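Local coordinates for Glyoxalase/bleomycin resistance protein/dioxygenase (Albidiferax ferrireducens T118, PDB 4QB5), which is a member of the glyoxalase/bleomycin resistance/dioxygenase superfamily and may act as a dioxygenase, though its substrate is not established, at residues 39-48 with 97-108; 27-38 with 69-80. All coordinates share one frame; numbering follows the deposited sequence.

Interaction 1: residues 39-48 with 97-108; sequences KFYDALLGTL and QCDAFHAAGIAN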
loop_
_atom_site.group_PDB
_atom_site.type_symbol
_atom_site.label_atom_id
_atom_site.label_comp_id
_atom_site.label_asym_id
_atom_site.label_seq_id
_atom_site.Cartn_x
_atom_site.Cartn_y
_atom_site.Cartn_z
ATOM N N LYS C 39 -5.877 -17.977 -2.206
ATOM C CA LYS C 39 -7.095 -18.498 -1.633
ATOM C C LYS C 39 -7.591 -17.565 -0.518
ATOM O O LYS C 39 -8.789 -17.271 -0.429
ATOM C CB LYS C 39 -6.860 -19.907 -1.154
ATOM C CG LYS C 39 -8.083 -20.503 -0.482
ATOM C CD LYS C 39 -7.841 -21.986 -0.150
ATOM C CE LYS C 39 -8.422 -22.305 1.215
ATOM N NZ LYS C 39 -7.830 -21.380 2.233
ATOM N N PHE C 40 -6.683 -17.084 0.317
ATOM C CA PHE C 40 -7.037 -16.014 1.288
ATOM C C PHE C 40 -7.647 -14.757 0.638
ATOM O O PHE C 40 -8.767 -14.350 1.020
ATOM C CB PHE C 40 -5.797 -15.691 2.131
ATOM C CG PHE C 40 -5.986 -14.585 3.092
ATOM C CD1 PHE C 40 -6.519 -14.821 4.333
ATOM C CD2 PHE C 40 -5.623 -13.313 2.778
ATOM C CE1 PHE C 40 -6.665 -13.789 5.247
ATOM C CE2 PHE C 40 -5.765 -12.276 3.681
ATOM C CZ PHE C 40 -6.298 -12.504 4.923
ATOM N N TYR C 41 -6.953 -14.172 -0.345
ATOM C CA TYR C 41 -7.405 -12.886 -0.953
ATOM C C TYR C 41 -8.674 -13.044 -1.809
ATOM O O TYR C 41 -9.504 -12.150 -1.820
ATOM C CB TYR C 41 -6.273 -12.109 -1.677
ATOM C CG TYR C 41 -5.357 -11.444 -0.702
ATOM C CD1 TYR C 41 -5.754 -10.270 -0.066
ATOM C CD2 TYR C 41 -4.072 -11.961 -0.389
ATOM C CE1 TYR C 41 -4.959 -9.662 0.862
ATOM C CE2 TYR C 41 -3.236 -11.299 0.514
ATOM C CZ TYR C 41 -3.682 -10.180 1.145
ATOM O OH TYR C 41 -2.892 -9.524 2.088
ATOM N N ASP C 42 -8.805 -14.165 -2.512
ATOM C CA ASP C 42 -10.053 -14.514 -3.206
ATOM C C ASP C 42 -11.234 -14.430 -2.246
ATOM O O ASP C 42 -12.252 -13.721 -2.516
ATOM C CB ASP C 42 -9.972 -15.940 -3.846
ATOM C CG ASP C 42 -9.161 -15.966 -5.132
ATOM O OD1 ASP C 42 -8.560 -14.922 -5.578
ATOM O OD2 ASP C 42 -9.086 -17.078 -5.749
ATOM N N ALA C 43 -11.075 -15.077 -1.107
ATOM C CA ALA C 43 -12.115 -15.123 -0.095
ATOM C C ALA C 43 -12.346 -13.744 0.518
ATOM O O ALA C 43 -13.512 -13.274 0.685
ATOM C CB ALA C 43 -11.791 -16.148 1.040
ATOM N N LEU C 44 -11.241 -13.084 0.824
ATOM C CA LEU C 44 -11.285 -11.817 1.524
ATOM C C LEU C 44 -11.852 -10.703 0.652
ATOM O O LEU C 44 -12.801 -10.025 1.020
ATOM C CB LEU C 44 -9.874 -11.421 1.921
ATOM C CG LEU C 44 -9.769 -10.168 2.748
ATOM C CD1 LEU C 44 -10.101 -10.498 4.190
ATOM C CD2 LEU C 44 -8.389 -9.531 2.612
ATOM N N LEU C 45 -11.235 -10.489 -0.480
ATOM C CA LEU C 45 -11.630 -9.402 -1.323
ATOM C C LEU C 45 -12.928 -9.696 -2.061
ATOM O O LEU C 45 -13.599 -8.752 -2.481
ATOM C CB LEU C 45 -10.514 -9.008 -2.271
ATOM C CG LEU C 45 -9.156 -8.651 -1.594
ATOM C CD1 LEU C 45 -8.115 -8.353 -2.619
ATOM C CD2 LEU C 45 -9.399 -7.457 -0.695
ATOM N N GLY C 46 -13.277 -10.972 -2.243
ATOM C CA GLY C 46 -14.612 -11.317 -2.783
ATOM C C GLY C 46 -15.731 -10.653 -1.958
ATOM O O GLY C 46 -16.783 -10.304 -2.496
ATOM N N THR C 47 -15.530 -10.482 -0.659
ATOM C CA THR C 47 -16.582 -9.911 0.180
ATOM C C THR C 47 -16.809 -8.433 -0.186
ATOM O O THR C 47 -17.876 -7.878 0.105
ATOM C CB THR C 47 -16.281 -9.919 1.686
ATOM O OG1 THR C 47 -15.123 -9.071 1.957
ATOM C CG2 THR C 47 -16.101 -11.310 2.221
ATOM N N LEU C 48 -15.803 -7.811 -0.790
ATOM C CA LEU C 48 -15.903 -6.428 -1.276
ATOM C C LEU C 48 -16.195 -6.382 -2.741
ATOM O O LEU C 48 -16.172 -5.316 -3.359
ATOM C CB LEU C 48 -14.576 -5.672 -1.002
ATOM C CG LEU C 48 -14.066 -5.743 0.414
ATOM C CD1 LEU C 48 -12.816 -4.940 0.671
ATOM C CD2 LEU C 48 -15.121 -5.276 1.374
ATOM N N GLN C 97 -19.820 -4.985 5.612
ATOM C CA GLN C 97 -18.814 -5.533 4.650
ATOM C C GLN C 97 -17.467 -5.665 5.309
ATOM O O GLN C 97 -16.755 -6.628 5.061
ATOM C CB GLN C 97 -18.669 -4.680 3.411
ATOM C CG GLN C 97 -19.654 -5.028 2.350
ATOM C CD GLN C 97 -19.366 -4.352 1.016
ATOM O OE1 GLN C 97 -18.462 -3.512 0.850
ATOM N NE2 GLN C 97 -20.153 -4.715 0.071
ATOM N N CYS C 98 -17.145 -4.722 6.182
ATOM C CA CYS C 98 -15.944 -4.800 6.984
ATOM C C CYS C 98 -16.004 -6.042 7.866
ATOM O O CYS C 98 -14.991 -6.708 8.022
ATOM C CB CYS C 98 -15.729 -3.581 7.911
ATOM S SG CYS C 98 -15.514 -2.015 7.065
ATOM N N ASP C 99 -17.162 -6.356 8.450
ATOM C CA ASP C 99 -17.222 -7.545 9.291
ATOM C C ASP C 99 -17.137 -8.827 8.430
ATOM O O ASP C 99 -16.622 -9.798 8.887
ATOM C CB ASP C 99 -18.503 -7.622 10.080
ATOM C CG ASP C 99 -18.524 -6.641 11.264
ATOM O OD1 ASP C 99 -17.502 -6.021 11.640
ATOM O OD2 ASP C 99 -19.615 -6.495 11.765
ATOM N N ALA C 100 -17.753 -8.836 7.266
ATOM C CA ALA C 100 -17.667 -10.028 6.334
ATOM C C ALA C 100 -16.243 -10.293 5.863
ATOM O O ALA C 100 -15.773 -11.416 5.787
ATOM C CB ALA C 100 -18.531 -9.703 5.124
ATOM N N PHE C 101 -15.525 -9.210 5.574
ATOM C CA PHE C 101 -14.079 -9.259 5.305
ATOM C C PHE C 101 -13.285 -9.901 6.433
ATOM O O PHE C 101 -12.502 -10.806 6.205
ATOM C CB PHE C 101 -13.664 -7.779 5.130
ATOM C CG PHE C 101 -12.212 -7.497 4.957
ATOM C CD1 PHE C 101 -11.730 -7.191 3.684
ATOM C CD2 PHE C 101 -11.399 -7.250 6.051
ATOM C CE1 PHE C 101 -10.415 -6.772 3.504
ATOM C CE2 PHE C 101 -10.066 -6.831 5.882
ATOM C CZ PHE C 101 -9.584 -6.582 4.606
ATOM N N HIS C 102 -13.508 -9.407 7.641
ATOM C CA HIS C 102 -12.847 -9.897 8.811
ATOM C C HIS C 102 -13.135 -11.389 8.989
ATOM O O HIS C 102 -12.219 -12.174 9.190
ATOM C CB HIS C 102 -13.226 -9.089 10.059
ATOM C CG HIS C 102 -12.478 -9.502 11.279
ATOM N ND1 HIS C 102 -11.317 -8.880 11.699
ATOM C CD2 HIS C 102 -12.722 -10.471 12.178
ATOM C CE1 HIS C 102 -10.868 -9.468 12.786
ATOM N NE2 HIS C 102 -11.708 -10.434 13.102
ATOM N N ALA C 103 -14.408 -11.772 8.886
ATOM C CA ALA C 103 -14.772 -13.173 8.995
ATOM C C ALA C 103 -14.107 -14.039 7.910
ATOM O O ALA C 103 -13.643 -15.135 8.198
ATOM C CB ALA C 103 -16.321 -13.341 8.964
ATOM N N ALA C 104 -14.120 -13.596 6.665
ATOM C CA ALA C 104 -13.535 -14.366 5.629
ATOM C C ALA C 104 -12.033 -14.528 5.897
ATOM O O ALA C 104 -11.457 -15.617 5.716
ATOM C CB ALA C 104 -13.758 -13.698 4.299
ATOM N N GLY C 105 -11.425 -13.471 6.421
ATOM C CA GLY C 105 -10.006 -13.517 6.715
ATOM C C GLY C 105 -9.651 -14.558 7.737
ATOM O O GLY C 105 -8.718 -15.372 7.501
ATOM N N ILE C 106 -10.430 -14.573 8.819
ATOM C CA ILE C 106 -10.227 -15.542 9.879
ATOM C C ILE C 106 -10.567 -16.960 9.427
ATOM O O ILE C 106 -10.044 -17.911 9.969
ATOM C CB ILE C 106 -11.060 -15.222 11.126
ATOM C CG1 ILE C 106 -10.686 -13.840 11.690
ATOM C CG2 ILE C 106 -10.843 -16.304 12.171
ATOM C CD1 ILE C 106 -9.247 -13.644 12.013
ATOM N N ALA C 107 -11.492 -17.094 8.496
ATOM C CA ALA C 107 -11.863 -18.429 8.027
ATOM C C ALA C 107 -10.820 -19.016 7.076
ATOM O O ALA C 107 -10.824 -20.222 6.847
ATOM C CB ALA C 107 -13.221 -18.401 7.344
ATOM N N ASN C 108 -9.930 -18.185 6.526
ATOM C CA ASN C 108 -9.062 -18.628 5.459
ATOM C C ASN C 108 -7.578 -18.442 5.734
ATOM O O ASN C 108 -6.810 -18.230 4.835
ATOM C CB ASN C 108 -9.405 -17.837 4.187
ATOM C CG ASN C 108 -10.682 -18.264 3.594
ATOM O OD1 ASN C 108 -11.775 -17.758 3.920
ATOM N ND2 ASN C 108 -10.587 -19.274 2.816
HETATM O O HOH W 1 -5.285 -19.738 2.179
#
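Leu44 lies over one face of the Phe101 ring, and helices 39-46 and 97-107 pack around that pair. Leu44 CD1 sits 3.6 Å from the Phe101 ring centroid and only 8° off the ring normal, a CH-pi contact over the middle of the ring, while Leu44 CD2 reaches Phe101 CE1 at 3.5 Å. The leucine gets there because its CG is anti to the backbone N (chi1 -176°). Thr47 comes to the same ring differently, with OG1 at its edge; that hydroxyl donates to Leu44 O at 2.7 Å, which also accepts from Thr47 N, so two bonds grip the carbonyl. The bond fixes the threonine rotation and turns the Thr47 methyl CG2 onto Ala100 O (3.6 Å). Leu48 CD1 meets Phe101 obliquely.

Small residues bring the backbones close at the centre: Ala104 CB rests 3.6 Å from Ala43 O, and Gly105 CA faces Leu44 CD1. Further along, the Phe40 ring is turned edge-on, its CE1 3.4 Å from Gly105 O and Asn108 O also near its plane. A water accepts from Lys39 NZ and makes a weak bond to Asn108 O. Leu44 also packs on Leu132 and Ile140 of strands 127-133 and 139-144. With axes 8.1 Å apart at 161°, this is a nearly antiparallel helix pair of the vicinal oxygen chelate fold, in which helices 34-46 and 95-107 pack side by side.

Interaction 2: residues 27-38 with 69-80; sequences VMVGVNDLEVSK and FGITTPINGQPA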
loop_
_atom_site.group_PDB
_atom_site.type_symbol
_atom_site.label_atom_id
_atom_site.label_comp_id
_atom_site.label_asym_id
_atom_site.label_seq_id
_atom_site.Cartn_x
_atom_site.Cartn_y
_atom_site.Cartn_z
ATOM N N VAL C 27 -1.023 -1.504 -5.424
ATOM C CA VAL C 27 -0.281 -1.882 -4.253
ATOM C C VAL C 27 0.030 -3.351 -4.372
ATOM O O VAL C 27 -0.892 -4.186 -4.665
ATOM C CB VAL C 27 -1.065 -1.620 -2.935
ATOM C CG1 VAL C 27 -0.209 -1.938 -1.709
ATOM C CG2 VAL C 27 -1.554 -0.206 -2.853
HETATM N N MSE C 28 1.303 -3.710 -4.161
HETATM C CA MSE C 28 1.736 -5.115 -4.154
HETATM C C MSE C 28 2.178 -5.426 -2.764
HETATM O O MSE C 28 2.689 -4.505 -2.031
HETATM C CB MSE C 28 2.936 -5.311 -5.063
HETATM C CG MSE C 28 2.824 -4.630 -6.398
HETATM SE SE MSE C 28 1.428 -5.553 -7.474
HETATM C CE MSE C 28 2.422 -7.255 -7.625
ATOM N N VAL C 29 1.931 -6.646 -2.306
ATOM C CA VAL C 29 2.567 -7.173 -1.094
ATOM C C VAL C 29 3.292 -8.461 -1.433
ATOM O O VAL C 29 2.930 -9.166 -2.362
ATOM C CB VAL C 29 1.596 -7.424 0.092
ATOM C CG1 VAL C 29 0.941 -6.118 0.538
ATOM C CG2 VAL C 29 0.526 -8.473 -0.246
ATOM N N GLY C 30 4.316 -8.779 -0.644
ATOM C CA GLY C 30 5.044 -10.020 -0.858
ATOM C C GLY C 30 4.448 -11.191 -0.142
ATOM O O GLY C 30 3.960 -11.075 0.969
ATOM N N VAL C 31 4.400 -12.338 -0.799
ATOM C CA VAL C 31 3.901 -13.541 -0.124
ATOM C C VAL C 31 4.882 -14.697 -0.344
ATOM O O VAL C 31 5.608 -14.705 -1.329
ATOM C CB VAL C 31 2.495 -13.937 -0.670
ATOM C CG1 VAL C 31 1.531 -12.799 -0.507
ATOM C CG2 VAL C 31 2.540 -14.348 -2.137
ATOM N N ASN C 32 4.915 -15.650 0.578
ATOM C CA ASN C 32 5.842 -16.766 0.502
ATOM C C ASN C 32 5.206 -18.003 -0.109
ATOM O O ASN C 32 5.915 -18.897 -0.555
ATOM C CB ASN C 32 6.522 -17.015 1.863
ATOM C CG ASN C 32 7.668 -15.960 2.167
ATOM O OD1 ASN C 32 7.755 -15.359 3.292
ATOM N ND2 ASN C 32 8.559 -15.762 1.180
ATOM N N ASP C 33 3.876 -17.981 -0.245
ATOM C CA ASP C 33 3.144 -19.080 -0.905
ATOM C C ASP C 33 1.968 -18.543 -1.673
ATOM O O ASP C 33 0.894 -18.209 -1.081
ATOM C CB ASP C 33 2.670 -20.072 0.149
ATOM C CG ASP C 33 2.079 -21.337 -0.487
ATOM O OD1 ASP C 33 1.460 -21.235 -1.589
ATOM O OD2 ASP C 33 2.259 -22.392 0.122
ATOM N N LEU C 34 2.176 -18.403 -2.976
ATOM C CA LEU C 34 1.209 -17.754 -3.806
ATOM C C LEU C 34 -0.208 -18.366 -3.790
ATOM O O LEU C 34 -1.204 -17.636 -3.846
ATOM C CB LEU C 34 1.705 -17.668 -5.212
ATOM C CG LEU C 34 2.594 -16.528 -5.608
ATOM C CD1 LEU C 34 3.192 -16.830 -6.977
ATOM C CD2 LEU C 34 1.892 -15.193 -5.647
ATOM N N GLU C 35 -0.300 -19.701 -3.715
ATOM C CA GLU C 35 -1.570 -20.370 -3.829
ATOM C C GLU C 35 -2.319 -20.255 -2.533
ATOM O O GLU C 35 -3.526 -20.028 -2.542
ATOM C CB GLU C 35 -1.374 -21.867 -4.271
ATOM C CG GLU C 35 -0.828 -21.984 -5.675
ATOM C CD GLU C 35 -1.681 -21.287 -6.730
ATOM O OE1 GLU C 35 -2.941 -21.290 -6.659
ATOM O OE2 GLU C 35 -1.108 -20.717 -7.658
ATOM N N VAL C 36 -1.625 -20.425 -1.417
ATOM C CA VAL C 36 -2.188 -20.124 -0.106
ATOM C C VAL C 36 -2.717 -18.659 -0.049
ATOM O O VAL C 36 -3.841 -18.432 0.406
ATOM C CB VAL C 36 -1.201 -20.422 1.036
ATOM C CG1 VAL C 36 -1.656 -19.783 2.350
ATOM C CG2 VAL C 36 -1.061 -21.949 1.244
ATOM N N SER C 37 -1.943 -17.687 -0.540
ATOM C CA SER C 37 -2.368 -16.284 -0.467
ATOM C C SER C 37 -3.508 -15.982 -1.436
ATOM O O SER C 37 -4.326 -15.180 -1.138
ATOM C CB SER C 37 -1.157 -15.345 -0.728
ATOM O OG SER C 37 -0.237 -15.461 0.370
ATOM N N LYS C 38 -3.498 -16.577 -2.623
ATOM C CA LYS C 38 -4.579 -16.459 -3.580
ATOM C C LYS C 38 -5.916 -16.897 -2.950
ATOM O O LYS C 38 -6.954 -16.247 -3.108
ATOM C CB LYS C 38 -4.317 -17.283 -4.818
ATOM C CG LYS C 38 -5.424 -17.110 -5.838
ATOM C CD LYS C 38 -5.258 -18.046 -6.991
ATOM C CE LYS C 38 -6.160 -17.630 -8.118
ATOM N NZ LYS C 38 -7.571 -17.851 -7.791
ATOM N N PHE C 69 -4.699 -4.421 -6.788
ATOM C CA PHE C 69 -3.923 -5.025 -5.713
ATOM C C PHE C 69 -3.246 -6.240 -6.235
ATOM O O PHE C 69 -3.860 -7.006 -7.004
ATOM C CB PHE C 69 -4.838 -5.440 -4.551
ATOM C CG PHE C 69 -4.146 -6.241 -3.505
ATOM C CD1 PHE C 69 -3.193 -5.670 -2.655
ATOM C CD2 PHE C 69 -4.513 -7.568 -3.283
ATOM C CE1 PHE C 69 -2.542 -6.418 -1.696
ATOM C CE2 PHE C 69 -3.853 -8.327 -2.312
ATOM C CZ PHE C 69 -2.918 -7.731 -1.481
ATOM N N GLY C 70 -2.012 -6.479 -5.788
ATOM C CA GLY C 70 -1.313 -7.700 -6.196
ATOM C C GLY C 70 -0.548 -8.393 -5.099
ATOM O O GLY C 70 -0.065 -7.767 -4.140
ATOM N N ILE C 71 -0.466 -9.709 -5.199
ATOM C CA ILE C 71 0.381 -10.506 -4.317
ATOM C C ILE C 71 1.499 -11.054 -5.184
ATOM O O ILE C 71 1.280 -11.408 -6.387
ATOM C CB ILE C 71 -0.366 -11.631 -3.590
ATOM C CG1 ILE C 71 -1.129 -12.541 -4.584
ATOM C CG2 ILE C 71 -1.288 -11.009 -2.557
ATOM C CD1 ILE C 71 -1.775 -13.718 -3.922
ATOM N N THR C 72 2.711 -11.057 -4.632
ATOM C CA THR C 72 3.876 -11.407 -5.457
ATOM C C THR C 72 4.907 -12.182 -4.673
ATOM O O THR C 72 5.105 -11.984 -3.470
ATOM C CB THR C 72 4.546 -10.144 -6.122
ATOM O OG1 THR C 72 5.502 -10.562 -7.116
ATOM C CG2 THR C 72 5.298 -9.260 -5.088
ATOM N N THR C 73 5.571 -13.087 -5.382
ATOM C CA THR C 73 6.857 -13.628 -4.973
ATOM C C THR C 73 7.875 -12.479 -5.151
ATOM O O THR C 73 7.886 -11.838 -6.199
ATOM C CB THR C 73 7.269 -14.807 -5.917
ATOM O OG1 THR C 73 6.360 -15.871 -5.670
ATOM C CG2 THR C 73 8.686 -15.323 -5.550
ATOM N N PRO C 74 8.680 -12.174 -4.122
ATOM C CA PRO C 74 9.571 -10.989 -4.301
ATOM C C PRO C 74 10.516 -11.163 -5.471
ATOM O O PRO C 74 11.130 -12.225 -5.623
ATOM C CB PRO C 74 10.348 -10.943 -2.992
ATOM C CG PRO C 74 9.355 -11.523 -1.973
ATOM C CD PRO C 74 8.649 -12.645 -2.742
ATOM N N ILE C 75 10.718 -10.112 -6.241
ATOM C CA ILE C 75 11.559 -10.244 -7.451
ATOM C C ILE C 75 13.039 -10.500 -7.092
ATOM O O ILE C 75 13.802 -10.905 -7.936
ATOM C CB ILE C 75 11.471 -9.017 -8.372
ATOM C CG1 ILE C 75 12.104 -7.801 -7.708
ATOM C CG2 ILE C 75 10.012 -8.733 -8.729
ATOM C CD1 ILE C 75 12.276 -6.657 -8.678
ATOM N N ASN C 76 13.469 -10.234 -5.865
ATOM C CA ASN C 76 14.931 -10.452 -5.581
ATOM C C ASN C 76 15.254 -11.880 -5.180
ATOM O O ASN C 76 16.386 -12.209 -4.799
ATOM C CB ASN C 76 15.442 -9.427 -4.539
ATOM C CG ASN C 76 14.853 -9.632 -3.185
ATOM O OD1 ASN C 76 14.045 -10.523 -2.968
ATOM N ND2 ASN C 76 15.202 -8.732 -2.258
ATOM N N GLY C 77 14.236 -12.746 -5.239
ATOM C CA GLY C 77 14.391 -14.149 -4.850
ATOM C C GLY C 77 14.552 -14.417 -3.373
ATOM O O GLY C 77 14.767 -15.544 -3.013
ATOM N N GLN C 78 14.459 -13.383 -2.517
ATOM C CA GLN C 78 14.538 -13.545 -1.107
ATOM C C GLN C 78 13.123 -13.600 -0.514
ATOM O O GLN C 78 12.139 -13.217 -1.166
ATOM C CB GLN C 78 15.332 -12.357 -0.505
ATOM C CG GLN C 78 16.749 -12.164 -1.038
ATOM C CD GLN C 78 17.734 -13.184 -0.446
ATOM O OE1 GLN C 78 17.554 -14.380 -0.601
ATOM N NE2 GLN C 78 18.803 -12.705 0.183
ATOM N N PRO C 79 13.006 -14.101 0.697
ATOM C CA PRO C 79 11.696 -14.274 1.351
ATOM C C PRO C 79 10.916 -12.982 1.534
ATOM O O PRO C 79 11.496 -11.899 1.711
ATOM C CB PRO C 79 12.038 -14.811 2.731
ATOM C CG PRO C 79 13.402 -15.378 2.601
ATOM C CD PRO C 79 14.105 -14.530 1.587
ATOM N N ALA C 80 9.611 -13.110 1.456
ATOM C CA ALA C 80 8.716 -11.997 1.562
ATOM C C ALA C 80 8.723 -11.610 2.979
ATOM O O ALA C 80 8.725 -12.495 3.802
ATOM C CB ALA C 80 7.283 -12.426 1.232
HETATM O O HOH W 2 5.905 -16.540 -3.276
#
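Ile71 meets Val29, Val31, Leu34 and Ser37 at the apolar centre, between strand 69-72 and the start of the helix at 34-38. Ile71 CG2 touches Val29 CG2 at 3.9 Å, and Val31 CG1 packs against Ile71 CB. With CG1 placed between the backbone N and the carbonyl carbon (chi1 54°), the longer branch carries Ile71 CD1 to Ser37 CB, 3.6 Å away; Leu34 runs alongside the Ile71 chain, head to tail, its CD2 coming near Ile71 CG1. Phe69, on the same sheet face, meets Val29 CG2 obliquely through CZ. On the other face the selenium of selenomethionine Met28 lies 3.7 Å from Gly70 CA, where the bare glycine lets the bent chain fold across the neighbouring strand, and Met28 CE ends near Thr72 CB.

Between these layers the parallel strands 27-30 and 69-72 are laced by four backbone bonds: Gly70 N to Val27 O, Val29 N to Gly70 O, Thr72 N to Val29 O and Val31 N to Thr72 O. The bond from Val31 N to Thr72 O, 2.8 Å, carries the pairing just beyond strand 27-30. There Ala80 CB closes over Gly30 C at 3.4 Å.

At the polar edge, a water donates to Val31 O at 2.7 Å. Asp33 is the N-cap: its OD1 accepts from Val36 N at 3.2 Å, met from above the carboxylate plane, and weakly from Glu35 N. In the second subunit an antiparallel strand pairs with Val27 and Met28, so the sheet continues across the dimer. Strand 24-30 pairs in parallel with strand 67-72 at one side of a mixed four-stranded sheet of order 1-4-3-2, with the helix from Leu34 packed on Ile71, as in the vicinal oxygen chelate fold.

From the N terminus, strand 24-30 leads into helix 34-46, which serves both contacts: its first turn belongs to interaction 2, the remainder to interaction 1. The chain then runs through strands 54-55 and 59-64 before strand 67-72 returns beside strand 24-30, closing interaction 2 within the first four-stranded sheet. Interaction 1 closes later, when helix 95-107 follows strand 87-91 and lies against helix 34-46. The segments alternate, so the loops cross rather than nest: interaction 2 pairs strands 24-30 and 67-72 and lays the start of helix 34-46 on them, and interaction 1 ties helix 34-46 to helix 95-107. They meet where Tyr41 and Leu45 pack on Phe69; Tyr41 CD1 is 3.5 Å from Phe69 CE2.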